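Local coordinates for mRNA export protein (Chaetomium thermophilum, PDB 4WPM) that probably takes part in exporting mRNA from the nucleus to the cytoplasm, here represented by the RNA recognition motif domain of a longer NXF-family protein, at residues L25-S30 with D65-K70; S30-N35 with F85-A90; G38-L43 with G60-D65; S51-T56 with K73-H78; H78-N83 with I94-E99. All coordinates share one frame; numbering follows the deposited sequence.

Interaction 1 of 5, residues L25-S30 with D65-K70; sequences LGLKNS and DYVWLK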
# COMPACT_ATOMS: atom_id res chain seq x y z
N LEU A 25 4.27 4.31 -3.52
CA LEU A 25 3.17 3.49 -4.00
C LEU A 25 3.06 3.58 -5.52
O LEU A 25 3.27 4.64 -6.10
CB LEU A 25 1.86 3.93 -3.35
CG LEU A 25 0.63 3.04 -3.54
CD1 LEU A 25 0.86 1.63 -2.99
CD2 LEU A 25 -0.57 3.69 -2.88
N GLY A 26 2.74 2.45 -6.16
CA GLY A 26 2.49 2.43 -7.59
C GLY A 26 3.45 1.56 -8.39
O GLY A 26 3.30 1.43 -9.61
N LEU A 27 4.44 0.98 -7.72
CA LEU A 27 5.41 0.13 -8.41
C LEU A 27 4.75 -1.16 -8.90
O LEU A 27 5.12 -1.69 -9.94
CB LEU A 27 6.59 -0.21 -7.48
CG LEU A 27 7.71 -1.04 -8.11
CD1 LEU A 27 8.38 -0.28 -9.26
CD2 LEU A 27 8.74 -1.44 -7.07
N LYS A 28 3.78 -1.64 -8.13
CA LYS A 28 3.08 -2.88 -8.47
C LYS A 28 2.28 -2.72 -9.76
O LYS A 28 2.13 -3.68 -10.52
CB LYS A 28 2.14 -3.28 -7.32
CG LYS A 28 1.68 -4.72 -7.37
CD LYS A 28 0.52 -4.94 -6.41
CE LYS A 28 0.27 -6.42 -6.16
NZ LYS A 28 -0.95 -6.63 -5.32
N ASN A 29 1.78 -1.52 -10.00
CA ASN A 29 1.00 -1.23 -11.19
C ASN A 29 1.88 -0.98 -12.41
O ASN A 29 1.38 -0.90 -13.54
CB ASN A 29 0.10 -0.01 -10.95
CG ASN A 29 -0.68 -0.11 -9.66
OD1 ASN A 29 -0.66 0.81 -8.84
ND2 ASN A 29 -1.38 -1.22 -9.47
N SER A 30 3.18 -0.87 -12.19
CA SER A 30 4.11 -0.52 -13.25
C SER A 30 4.60 -1.74 -14.02
O SER A 30 4.37 -2.88 -13.61
CB SER A 30 5.31 0.23 -12.66
OG SER A 30 6.35 -0.66 -12.31
N ASP A 65 2.39 -3.46 -1.26
CA ASP A 65 2.36 -2.66 -2.48
C ASP A 65 3.33 -1.48 -2.38
O ASP A 65 3.51 -0.73 -3.34
CB ASP A 65 0.95 -2.14 -2.76
CG ASP A 65 -0.06 -3.26 -2.90
OD1 ASP A 65 0.36 -4.43 -3.08
OD2 ASP A 65 -1.27 -2.98 -2.86
N TYR A 66 3.95 -1.32 -1.21
CA TYR A 66 4.79 -0.16 -0.94
C TYR A 66 6.28 -0.45 -1.11
O TYR A 66 6.73 -1.58 -0.92
CB TYR A 66 4.55 0.35 0.48
CG TYR A 66 3.25 1.09 0.67
CD1 TYR A 66 3.12 2.41 0.28
CD2 TYR A 66 2.15 0.47 1.25
CE1 TYR A 66 1.93 3.10 0.45
CE2 TYR A 66 0.96 1.14 1.43
CZ TYR A 66 0.86 2.46 1.03
OH TYR A 66 -0.33 3.14 1.20
N VAL A 67 7.02 0.59 -1.47
CA VAL A 67 8.48 0.58 -1.41
C VAL A 67 8.92 1.53 -0.30
O VAL A 67 8.53 2.70 -0.29
CB VAL A 67 9.12 0.99 -2.75
CG1 VAL A 67 10.64 1.11 -2.61
CG2 VAL A 67 8.76 0.00 -3.84
N TRP A 68 9.74 1.02 0.61
CA TRP A 68 10.21 1.81 1.75
C TRP A 68 11.65 2.23 1.51
O TRP A 68 12.46 1.43 1.06
CB TRP A 68 10.11 1.01 3.05
CG TRP A 68 8.71 0.58 3.39
CD1 TRP A 68 7.97 -0.38 2.78
CD2 TRP A 68 7.89 1.11 4.45
NE1 TRP A 68 6.74 -0.49 3.38
CE2 TRP A 68 6.67 0.41 4.41
CE3 TRP A 68 8.08 2.10 5.42
CZ2 TRP A 68 5.63 0.68 5.30
CZ3 TRP A 68 7.05 2.36 6.30
CH2 TRP A 68 5.84 1.66 6.24
N LEU A 69 11.96 3.50 1.79
CA LEU A 69 13.31 4.01 1.65
C LEU A 69 13.71 4.81 2.88
O LEU A 69 12.94 5.61 3.40
CB LEU A 69 13.44 4.89 0.40
CG LEU A 69 13.17 4.21 -0.94
CD1 LEU A 69 13.17 5.24 -2.06
CD2 LEU A 69 14.19 3.13 -1.20
N LYS A 70 14.94 4.57 3.35
CA LYS A 70 15.50 5.32 4.46
C LYS A 70 16.56 6.29 3.94
O LYS A 70 17.57 5.87 3.38
CB LYS A 70 16.09 4.35 5.49
CG LYS A 70 15.97 4.81 6.93
CD LYS A 70 16.33 3.68 7.89
CE LYS A 70 16.01 4.03 9.33
NZ LYS A 70 16.77 3.19 10.29
O HOH W 1 2.25 -0.28 -5.73
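Leu25 reaches over the ring of Tyr66: its CD1 methyl stands 4.0 Å from the ring centroid and 16° off the normal, a CH-pi contact displaced toward the rim. CG of Leu25 lies anti to the backbone N (chi1 -169°), and from there CD1 also touches Asp65 CB. On the other face of the strand, the methyls Leu27 CD2 and Val67 CG2 meet at 3.5 Å. The extended Lys28 chain crosses Asp65 obliquely, and NZ and OD1 form a weak salt bridge at 3.4 Å. The stronger partner of both charged ends is Glu96 of the second subunit, whose backbone O takes the Lys28 ammonium and whose N binds Asp65 OD2. Between the two backbones sits a water that accepts from Gly26 N (2.8 Å) and Lys28 N (3.2 Å) and donates to Asp65 O (2.7 Å), bridging polar groups that do not meet directly. Farther out, a type I turn from Leu27 to Ser30 shapes the loop; Ser30 OG donates to Leu27 O at 2.9 Å, sharing that oxygen with Ser30 N. Leu43 of helix 40-51 touches both Leu27 and Val67. The arrangement belongs to the RNA recognition motif, where the loop after the first strand turns beside the start of the third.

Interaction 2 of 5, residues S30-N35 with F85-A90; sequences SKAASN and FTYAGA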
# COMPACT_ATOMS: atom_id res chain seq x y z
N SER A 30 3.18 -0.87 -12.19
CA SER A 30 4.11 -0.52 -13.25
C SER A 30 4.60 -1.74 -14.02
O SER A 30 4.37 -2.88 -13.61
CB SER A 30 5.31 0.23 -12.66
OG SER A 30 6.35 -0.66 -12.31
N LYS A 31 5.26 -1.49 -15.14
CA LYS A 31 5.82 -2.56 -15.96
C LYS A 31 7.02 -3.22 -15.30
O LYS A 31 7.35 -4.37 -15.58
CB LYS A 31 6.21 -2.03 -17.34
CG LYS A 31 5.04 -1.94 -18.31
CD LYS A 31 5.09 -0.65 -19.12
CE LYS A 31 4.06 -0.65 -20.23
NZ LYS A 31 4.62 -0.14 -21.51
N ALA A 32 7.68 -2.47 -14.42
CA ALA A 32 8.87 -2.97 -13.73
C ALA A 32 8.52 -4.03 -12.69
O ALA A 32 9.40 -4.72 -12.18
CB ALA A 32 9.61 -1.82 -13.07
N ALA A 33 7.23 -4.16 -12.38
CA ALA A 33 6.78 -5.09 -11.36
C ALA A 33 7.12 -6.53 -11.71
O ALA A 33 7.36 -7.36 -10.83
CB ALA A 33 5.28 -4.95 -11.15
N SER A 34 7.15 -6.83 -13.01
CA SER A 34 7.41 -8.18 -13.48
C SER A 34 8.89 -8.55 -13.40
O SER A 34 9.27 -9.68 -13.72
CB SER A 34 6.92 -8.34 -14.92
OG SER A 34 7.56 -7.41 -15.78
N ASN A 35 9.72 -7.61 -12.96
CA ASN A 35 11.15 -7.85 -12.86
C ASN A 35 11.48 -8.90 -11.79
O ASN A 35 10.65 -9.18 -10.92
CB ASN A 35 11.89 -6.55 -12.53
CG ASN A 35 11.92 -5.59 -13.70
OD1 ASN A 35 11.23 -5.78 -14.70
ND2 ASN A 35 12.72 -4.53 -13.58
N PHE A 85 4.54 11.68 -10.33
CA PHE A 85 5.16 11.39 -11.62
C PHE A 85 4.87 9.96 -12.04
O PHE A 85 4.55 9.10 -11.21
CB PHE A 85 6.67 11.61 -11.55
CG PHE A 85 7.09 13.04 -11.77
CD1 PHE A 85 6.32 14.09 -11.28
CD2 PHE A 85 8.24 13.34 -12.48
CE1 PHE A 85 6.70 15.40 -11.49
CE2 PHE A 85 8.62 14.65 -12.69
CZ PHE A 85 7.85 15.68 -12.19
N THR A 86 4.97 9.70 -13.35
CA THR A 86 4.72 8.38 -13.90
C THR A 86 6.04 7.64 -14.14
O THR A 86 6.95 8.17 -14.77
CB THR A 86 3.94 8.46 -15.22
OG1 THR A 86 2.72 9.18 -15.02
CG2 THR A 86 3.62 7.07 -15.76
N TYR A 87 6.12 6.42 -13.62
CA TYR A 87 7.28 5.56 -13.84
C TYR A 87 6.85 4.21 -14.38
O TYR A 87 6.04 3.51 -13.76
CB TYR A 87 8.08 5.37 -12.56
CG TYR A 87 9.11 4.27 -12.66
CD1 TYR A 87 10.28 4.45 -13.40
CD2 TYR A 87 8.91 3.04 -12.04
CE1 TYR A 87 11.22 3.44 -13.50
CE2 TYR A 87 9.85 2.03 -12.14
CZ TYR A 87 11.00 2.23 -12.87
OH TYR A 87 11.93 1.23 -12.98
N ALA A 88 7.40 3.84 -15.53
CA ALA A 88 7.11 2.56 -16.17
C ALA A 88 5.61 2.37 -16.36
O ALA A 88 5.10 1.25 -16.25
CB ALA A 88 7.71 1.42 -15.36
N GLY A 89 4.91 3.46 -16.64
CA GLY A 89 3.49 3.41 -16.94
C GLY A 89 2.58 3.39 -15.72
O GLY A 89 1.41 3.03 -15.83
N ALA A 90 3.11 3.78 -14.57
CA ALA A 90 2.33 3.82 -13.33
C ALA A 90 2.59 5.10 -12.56
O ALA A 90 3.74 5.54 -12.43
CB ALA A 90 2.65 2.61 -12.47
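Ser30 CB packs against the methyls of Ala88 and Ala90, 3.8 Å from Ala88 CB and 3.6 Å from Ala90 CB. Both alanines belong to a beta hairpin with a two-residue loop, a type I' turn from Tyr87 to Ala90, which joins strand 86-87 to strand 90-97 at the margin of the RNA recognition motif. The hairpin is closed by reciprocal backbone bonds between Tyr87 and Ala90, and Ala88 takes the positive phi that a type I' turn requires at its first inner position. This turn presents the Ala88 carbonyl outward to the loop: Lys31 N donates to Ala88 O at 3.0 Å, with an N-H...O angle of 162°. The aliphatic part of Lys31 follows the same oxygen, bringing CD to 3.4 Å from Ala88 O. Ala32 extends the contact, its CB standing obliquely to the Tyr87 ring, 4.0 Å from CE2, while Ala88 CB lies above one face of that ring. CG of Tyr87 is anti to the backbone N (chi1 168°), and the far end of the ring reaches helix 40-51, where its hydroxyl is hydrogen-bonded to Ser42 OG and the ring meets Phe46. The loop then winds into a 3-10 turn at residues 32-34, in which Ser34 OG donates to Lys31 O at 3.1 Å, nearly along the C=O axis.

Interaction 3 of 5, residues G38-L43 with G60-D65; sequences GGLRSL and GIIDGD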
# COMPACT_ATOMS: atom_id res chain seq x y z
N GLY A 38 11.27 -7.45 -8.45
CA GLY A 38 10.04 -6.70 -8.28
C GLY A 38 10.13 -5.28 -8.83
O GLY A 38 9.21 -4.49 -8.67
N GLY A 39 11.25 -4.97 -9.49
CA GLY A 39 11.45 -3.66 -10.08
C GLY A 39 12.01 -2.64 -9.11
O GLY A 39 12.01 -1.44 -9.39
N LEU A 40 12.48 -3.11 -7.96
CA LEU A 40 13.02 -2.23 -6.93
C LEU A 40 14.22 -1.45 -7.46
O LEU A 40 14.25 -0.22 -7.40
CB LEU A 40 13.43 -3.02 -5.68
CG LEU A 40 14.13 -2.23 -4.57
CD1 LEU A 40 13.26 -1.06 -4.11
CD2 LEU A 40 14.47 -3.13 -3.40
N ARG A 41 15.20 -2.17 -7.99
CA ARG A 41 16.46 -1.57 -8.42
C ARG A 41 16.24 -0.56 -9.55
O ARG A 41 16.83 0.52 -9.53
CB ARG A 41 17.42 -2.67 -8.89
CG ARG A 41 18.82 -2.18 -9.21
CD ARG A 41 19.26 -2.65 -10.59
NE ARG A 41 18.59 -1.91 -11.66
CZ ARG A 41 18.65 -2.23 -12.95
NH1 ARG A 41 19.34 -3.29 -13.35
NH2 ARG A 41 18.00 -1.49 -13.84
N SER A 42 15.41 -0.92 -10.52
CA SER A 42 15.12 -0.03 -11.64
C SER A 42 14.42 1.24 -11.16
O SER A 42 14.63 2.32 -11.71
CB SER A 42 14.26 -0.75 -12.68
OG SER A 42 12.98 -1.05 -12.17
N LEU A 43 13.59 1.10 -10.14
CA LEU A 43 12.88 2.24 -9.56
C LEU A 43 13.85 3.19 -8.87
O LEU A 43 13.82 4.40 -9.12
CB LEU A 43 11.82 1.76 -8.56
CG LEU A 43 11.16 2.84 -7.69
CD1 LEU A 43 10.35 3.80 -8.55
CD2 LEU A 43 10.29 2.21 -6.63
N GLY A 60 16.59 0.16 1.04
CA GLY A 60 15.23 0.10 0.55
C GLY A 60 14.69 -1.32 0.54
O GLY A 60 15.45 -2.28 0.46
N ILE A 61 13.36 -1.44 0.60
CA ILE A 61 12.70 -2.75 0.58
C ILE A 61 11.31 -2.67 -0.05
O ILE A 61 10.71 -1.60 -0.12
CB ILE A 61 12.55 -3.35 1.99
CG1 ILE A 61 11.83 -2.37 2.92
CG2 ILE A 61 13.92 -3.69 2.58
CD1 ILE A 61 11.24 -3.02 4.14
N ILE A 62 10.81 -3.81 -0.52
CA ILE A 62 9.44 -3.92 -1.01
C ILE A 62 8.61 -4.69 0.02
O ILE A 62 8.86 -5.88 0.26
CB ILE A 62 9.35 -4.63 -2.38
CG1 ILE A 62 9.98 -3.77 -3.47
CG2 ILE A 62 7.90 -4.91 -2.74
CD1 ILE A 62 10.16 -4.48 -4.81
N ASP A 63 7.63 -4.01 0.61
CA ASP A 63 6.70 -4.65 1.54
C ASP A 63 5.27 -4.34 1.13
O ASP A 63 4.84 -3.19 1.16
CB ASP A 63 6.96 -4.18 2.97
CG ASP A 63 6.17 -4.98 3.99
OD1 ASP A 63 6.67 -6.03 4.43
OD2 ASP A 63 5.06 -4.55 4.36
N GLY A 64 4.53 -5.38 0.75
CA GLY A 64 3.19 -5.19 0.22
C GLY A 64 3.25 -4.47 -1.11
O GLY A 64 4.05 -4.80 -1.98
N ASP A 65 2.39 -3.46 -1.26
CA ASP A 65 2.36 -2.66 -2.48
C ASP A 65 3.33 -1.48 -2.38
O ASP A 65 3.51 -0.73 -3.34
CB ASP A 65 0.95 -2.14 -2.76
CG ASP A 65 -0.06 -3.26 -2.90
OD1 ASP A 65 0.36 -4.43 -3.08
OD2 ASP A 65 -1.27 -2.98 -2.86
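The flat groups that Leu40 and Ile62 meet across this contact are peptides rather than rings: the Gly38 carbonyl oxygen lies 4.0 Å from Ile62 CD1, and the Gly60 carbonyl oxygen lies 4.1 Å from Leu40 CD2. These are van der Waals approaches, and no hydrogen bond joins the two segments. Between them the two side chains touch directly, Ile62 CD1 packing on Leu40 CB at 3.7 Å, with Ile62 CG1 a little farther behind. Ile62 CG1 is anti to its own carbonyl carbon (chi1 -68°), and an anti chi2 of 170° carries CD1 on toward the helix start, where it touches Leu40 CB and comes near the Gly38 carbonyl. Leu40 CD2 comes near the Gly60 carbonyl instead. The helix begins here: Gly39 holds the N-cap position and its carbonyl accepts from Leu43 N at 3.1 Å, while the carboxylate of Asp37 receives Gly39 N through OD1 and Arg41 N through OD2. Val67 of the adjoining strand touches Leu40 and Leu43, continuing the apolar layer beneath the helix. Ile61 points away, to the opposite face of the sheet, where it packs on Trp68, Met101 and Pro102. Such a helix start lying against the edge strand 59-63 is the layout of the RNA recognition motif, whose helices pack against one face of its antiparallel sheet.

Interaction 4 of 5, residues S51-T56 with K73-H78; sequences SKEKIT and KDDAQH. With SO4 (sulfate ion), chain E.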
# COMPACT_ATOMS: atom_id res chain seq x y z
N SER A 51 15.92 13.01 -9.83
CA SER A 51 16.11 14.03 -8.80
C SER A 51 17.11 15.08 -9.25
O SER A 51 16.98 16.26 -8.91
CB SER A 51 16.57 13.39 -7.49
OG SER A 51 17.88 12.87 -7.60
N LYS A 52 18.12 14.64 -10.00
CA LYS A 52 19.18 15.52 -10.51
C LYS A 52 20.02 16.12 -9.39
O LYS A 52 20.69 17.13 -9.58
CB LYS A 52 18.58 16.65 -11.37
CG LYS A 52 17.73 16.18 -12.53
CD LYS A 52 18.56 15.49 -13.59
CE LYS A 52 17.70 15.02 -14.75
NZ LYS A 52 18.51 14.51 -15.89
N GLU A 53 19.99 15.48 -8.22
CA GLU A 53 20.86 15.85 -7.11
C GLU A 53 22.09 14.95 -7.06
O GLU A 53 23.03 15.22 -6.31
CB GLU A 53 20.08 15.74 -5.79
CG GLU A 53 20.76 16.37 -4.58
CD GLU A 53 20.22 15.83 -3.27
OE1 GLU A 53 20.88 16.04 -2.23
OE2 GLU A 53 19.14 15.20 -3.28
N LYS A 54 22.08 13.89 -7.86
CA LYS A 54 23.06 12.81 -7.72
C LYS A 54 22.94 12.28 -6.30
O LYS A 54 23.88 12.34 -5.51
CB LYS A 54 24.48 13.26 -8.06
CG LYS A 54 24.76 13.33 -9.56
CD LYS A 54 24.77 11.93 -10.18
CE LYS A 54 23.46 11.58 -10.87
NZ LYS A 54 23.19 10.12 -10.83
N ILE A 55 21.75 11.78 -6.00
CA ILE A 55 21.46 11.14 -4.73
C ILE A 55 21.79 9.65 -4.77
O ILE A 55 21.69 9.01 -5.82
CB ILE A 55 19.97 11.33 -4.35
CG1 ILE A 55 19.70 10.74 -2.96
CG2 ILE A 55 19.05 10.70 -5.39
CD1 ILE A 55 18.27 10.84 -2.51
N THR A 56 22.22 9.14 -3.63
CA THR A 56 22.51 7.72 -3.46
C THR A 56 21.54 7.16 -2.43
O THR A 56 21.51 7.60 -1.28
CB THR A 56 23.96 7.47 -3.02
OG1 THR A 56 24.84 8.33 -3.75
CG2 THR A 56 24.34 6.01 -3.27
N LYS A 73 17.35 14.02 5.34
CA LYS A 73 16.25 14.96 5.19
C LYS A 73 16.26 15.71 3.85
O LYS A 73 15.22 15.84 3.20
CB LYS A 73 16.25 15.97 6.33
CG LYS A 73 14.97 16.79 6.41
CD LYS A 73 15.19 18.16 7.01
CE LYS A 73 15.51 18.10 8.49
NZ LYS A 73 16.93 18.45 8.76
N ASP A 74 17.42 16.20 3.44
CA ASP A 74 17.53 16.94 2.18
C ASP A 74 17.18 16.05 1.00
O ASP A 74 16.53 16.48 0.05
CB ASP A 74 18.94 17.51 2.00
CG ASP A 74 19.08 18.31 0.71
OD1 ASP A 74 18.54 19.43 0.64
OD2 ASP A 74 19.72 17.80 -0.23
N ASP A 75 17.61 14.79 1.08
CA ASP A 75 17.30 13.80 0.06
C ASP A 75 15.80 13.58 -0.07
O ASP A 75 15.29 13.35 -1.17
CB ASP A 75 17.99 12.48 0.39
CG ASP A 75 19.49 12.51 0.14
OD1 ASP A 75 19.97 13.47 -0.51
OD2 ASP A 75 20.18 11.58 0.59
N ALA A 76 15.10 13.65 1.05
CA ALA A 76 13.66 13.42 1.08
C ALA A 76 12.91 14.45 0.25
O ALA A 76 11.93 14.12 -0.41
CB ALA A 76 13.16 13.42 2.51
N GLN A 77 13.37 15.70 0.27
CA GLN A 77 12.69 16.77 -0.44
C GLN A 77 12.72 16.57 -1.95
O GLN A 77 11.72 16.80 -2.63
CB GLN A 77 13.32 18.12 -0.09
CG GLN A 77 12.47 19.32 -0.48
CD GLN A 77 13.11 20.64 -0.11
OE1 GLN A 77 14.12 20.68 0.59
NE2 GLN A 77 12.52 21.74 -0.56
N HIS A 78 13.87 16.14 -2.47
CA HIS A 78 14.00 15.90 -3.91
C HIS A 78 13.16 14.70 -4.34
O HIS A 78 12.58 14.70 -5.43
CB HIS A 78 15.47 15.70 -4.28
CG HIS A 78 16.33 16.88 -3.98
ND1 HIS A 78 17.36 16.84 -3.06
CD2 HIS A 78 16.31 18.14 -4.47
CE1 HIS A 78 17.93 18.03 -3.00
NE2 HIS A 78 17.32 18.84 -3.84
S SO4 E . 9.56 21.33 -3.26
O1 SO4 E . 10.53 22.13 -2.52
O2 SO4 E . 8.21 21.78 -2.94
O3 SO4 E . 9.78 21.48 -4.69
O4 SO4 E . 9.71 19.93 -2.89
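Both helices of the RNA recognition motif lie on the same face of its sheet, and here Glu53, in the loop that leaves helix 40-51, reaches across to Asp74, Asp75 and His78 of helix 73-81. Glu53 CG is anti to the backbone N (chi1 -167°) and the chain stays extended, crossing the His78 side chain at about a right angle. Its CB stands over one face of the imidazole, 4.2 Å from the centroid and 18° off the normal. The Glu53 carboxylate is crowded by acid groups: OE1 lies 2.9 Å from Asp74 OD2 and 3.2 Å from Asp75 OD1, with the Glu53 and Asp74 carboxylate planes 89° apart. Three carboxylates so close together would probably raise the affinity of the cluster for a proton and favour a charged imidazole. Beside them Ile55 CD1 presses on Asp75 CB at 3.3 Å, so that Asp75 meets an apolar side chain as well as a like charge. Asn72 OD1 accepts from Asp75 N at the start of the helix. Toward the other end of the contact, Ser51 CB meets His78 CB at 4.1 Å; the Ser51 hydroxyl is bonded to Glu48 O and takes a weak bond from Glu53 N. On a separate side of the helix, extended Gln77 binds a sulfate ion, probably from the crystallisation liquor, its NE2 donating to sulfate O1 at 2.8 Å.

Interaction 5 of 5, residues H78-N83 with I94-E99; sequences HLLRLN and IEETNE. With SO4 (sulfate ion), chain E; SO4 (sulfate ion), chain C.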
# COMPACT_ATOMS: atom_id res chain seq x y z
N HIS A 78 13.87 16.14 -2.47
CA HIS A 78 14.00 15.90 -3.91
C HIS A 78 13.16 14.70 -4.34
O HIS A 78 12.58 14.70 -5.43
CB HIS A 78 15.47 15.70 -4.28
CG HIS A 78 16.33 16.88 -3.98
ND1 HIS A 78 17.36 16.84 -3.06
CD2 HIS A 78 16.31 18.14 -4.47
CE1 HIS A 78 17.93 18.03 -3.00
NE2 HIS A 78 17.32 18.84 -3.84
N LEU A 79 13.09 13.68 -3.49
CA LEU A 79 12.26 12.52 -3.76
C LEU A 79 10.79 12.90 -3.74
O LEU A 79 10.00 12.43 -4.56
CB LEU A 79 12.53 11.40 -2.75
CG LEU A 79 13.84 10.63 -2.89
CD1 LEU A 79 14.07 9.76 -1.66
CD2 LEU A 79 13.83 9.78 -4.15
N LEU A 80 10.42 13.76 -2.80
CA LEU A 80 9.04 14.20 -2.65
C LEU A 80 8.56 15.01 -3.86
O LEU A 80 7.36 15.03 -4.16
CB LEU A 80 8.87 15.01 -1.36
CG LEU A 80 8.82 14.20 -0.06
CD1 LEU A 80 8.87 15.13 1.15
CD2 LEU A 80 7.58 13.32 0.00
N ARG A 81 9.48 15.70 -4.54
CA ARG A 81 9.11 16.43 -5.75
C ARG A 81 8.61 15.50 -6.84
O ARG A 81 7.79 15.89 -7.67
CB ARG A 81 10.29 17.25 -6.28
CG ARG A 81 10.40 18.64 -5.67
CD ARG A 81 11.54 19.44 -6.27
NE ARG A 81 11.80 20.66 -5.51
CZ ARG A 81 12.60 21.65 -5.91
NH1 ARG A 81 13.23 21.58 -7.07
NH2 ARG A 81 12.77 22.71 -5.14
N LEU A 82 9.11 14.27 -6.84
CA LEU A 82 8.76 13.30 -7.87
C LEU A 82 7.40 12.65 -7.59
O LEU A 82 6.98 11.76 -8.33
CB LEU A 82 9.84 12.24 -8.00
CG LEU A 82 11.26 12.77 -8.23
CD1 LEU A 82 12.25 11.62 -8.31
CD2 LEU A 82 11.33 13.62 -9.49
N ASN A 83 6.74 13.07 -6.52
CA ASN A 83 5.41 12.56 -6.21
C ASN A 83 4.43 12.88 -7.33
O ASN A 83 4.34 14.03 -7.76
CB ASN A 83 4.90 13.14 -4.89
CG ASN A 83 3.49 12.69 -4.57
OD1 ASN A 83 3.27 11.58 -4.08
ND2 ASN A 83 2.52 13.55 -4.85
N ILE A 94 4.47 9.37 -3.58
CA ILE A 94 5.61 9.38 -2.68
C ILE A 94 5.28 10.22 -1.45
O ILE A 94 4.86 11.37 -1.57
CB ILE A 94 6.85 9.96 -3.39
CG1 ILE A 94 7.01 9.32 -4.78
CG2 ILE A 94 8.09 9.82 -2.51
CD1 ILE A 94 8.22 9.80 -5.56
N GLU A 95 5.45 9.63 -0.27
CA GLU A 95 5.09 10.29 0.99
C GLU A 95 6.10 10.04 2.10
O GLU A 95 6.72 8.98 2.18
CB GLU A 95 3.70 9.84 1.45
CG GLU A 95 2.61 10.05 0.41
CD GLU A 95 1.24 9.61 0.91
OE1 GLU A 95 1.18 8.68 1.74
OE2 GLU A 95 0.23 10.20 0.47
N GLU A 96 6.26 11.04 2.97
CA GLU A 96 7.04 10.88 4.19
C GLU A 96 6.15 10.33 5.30
O GLU A 96 4.96 10.64 5.36
CB GLU A 96 7.65 12.22 4.62
CG GLU A 96 8.67 12.11 5.73
CD GLU A 96 9.17 13.46 6.21
OE1 GLU A 96 9.27 14.39 5.38
OE2 GLU A 96 9.45 13.59 7.42
N THR A 97 6.73 9.50 6.16
CA THR A 97 5.97 8.87 7.24
C THR A 97 6.82 8.66 8.49
O THR A 97 8.04 8.50 8.40
CB THR A 97 5.42 7.50 6.79
OG1 THR A 97 4.57 6.96 7.82
CG2 THR A 97 6.55 6.52 6.50
N ASN A 98 6.17 8.66 9.65
CA ASN A 98 6.83 8.32 10.90
C ASN A 98 6.61 6.86 11.27
O ASN A 98 6.96 6.42 12.36
CB ASN A 98 6.34 9.23 12.03
CG ASN A 98 4.83 9.21 12.20
OD1 ASN A 98 4.18 8.19 11.98
ND2 ASN A 98 4.27 10.34 12.62
N GLU A 99 6.01 6.10 10.35
CA GLU A 99 5.83 4.67 10.54
C GLU A 99 7.18 3.98 10.63
O GLU A 99 8.11 4.36 9.91
CB GLU A 99 5.01 4.07 9.39
CG GLU A 99 3.51 4.29 9.50
CD GLU A 99 2.78 3.84 8.25
OE1 GLU A 99 2.11 4.69 7.62
OE2 GLU A 99 2.85 2.64 7.91
S SO4 E . 9.56 21.33 -3.26
O1 SO4 E . 10.53 22.13 -2.52
O2 SO4 E . 8.21 21.78 -2.94
O3 SO4 E . 9.78 21.48 -4.69
O4 SO4 E . 9.71 19.93 -2.89
S SO4 C . 2.10 9.19 8.55
O1 SO4 C . 0.89 9.24 9.36
O2 SO4 C . 2.21 10.41 7.76
O3 SO4 C . 3.27 9.07 9.43
O4 SO4 C . 2.05 8.03 7.66
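Asn83, just past helix 73-81, comes within 4.8 Å of Ile94 on strand 90-97, measured between their CA atoms. Its CG is anti to the backbone N (chi1 177°), and OD1 accepts from Ile94 N at 2.6 Å, the donor lying in the carbonyl plane on a lone pair; the side chain thus takes up a backbone N-H of the strand. Ile94 lies against the end of the helix, its CD1 3.3 Å from Leu79 O and 3.8 Å from Leu82 CB. Leu80 turns its end to the strand backbone, with CD2 3.7 Å from Ile94 O and near Glu96 N. Behind this layer Leu79 and Leu82 pack on Leu47 of helix 40-51, and Ile94 on Ile22. At the far end of the strand, Thr97 OG1 accepts from Glu99 N in an ST turn and donates to a sulfate ion, which Asn98 N also binds. The second helix of an RNA recognition motif lies in this way against the last long strand of the sheet.

In the fold
From the N terminus, strand 20-25 leads into loop 25-30, and interaction 1 closes a loop of 34 residues holding helix 40-51 and strand 59-63. Interaction 3 forms within that loop and ends at Asp65, which the two share, setting the helix start on the edge strand. Interaction 2 begins at Ser30, which it shares with interaction 1, and spans both interactions 3 and 4 before closing on the hairpin at 85-90; it therefore crosses interaction 1. Interaction 4 crosses interactions 1 and 3 and links the loop after helix 40-51 to helix 73-81. Interaction 5 follows interactions 1, 3 and 4 in series, crosses interaction 2, and shares His78 with interaction 4, tying helix 73-81 to strand 90-97.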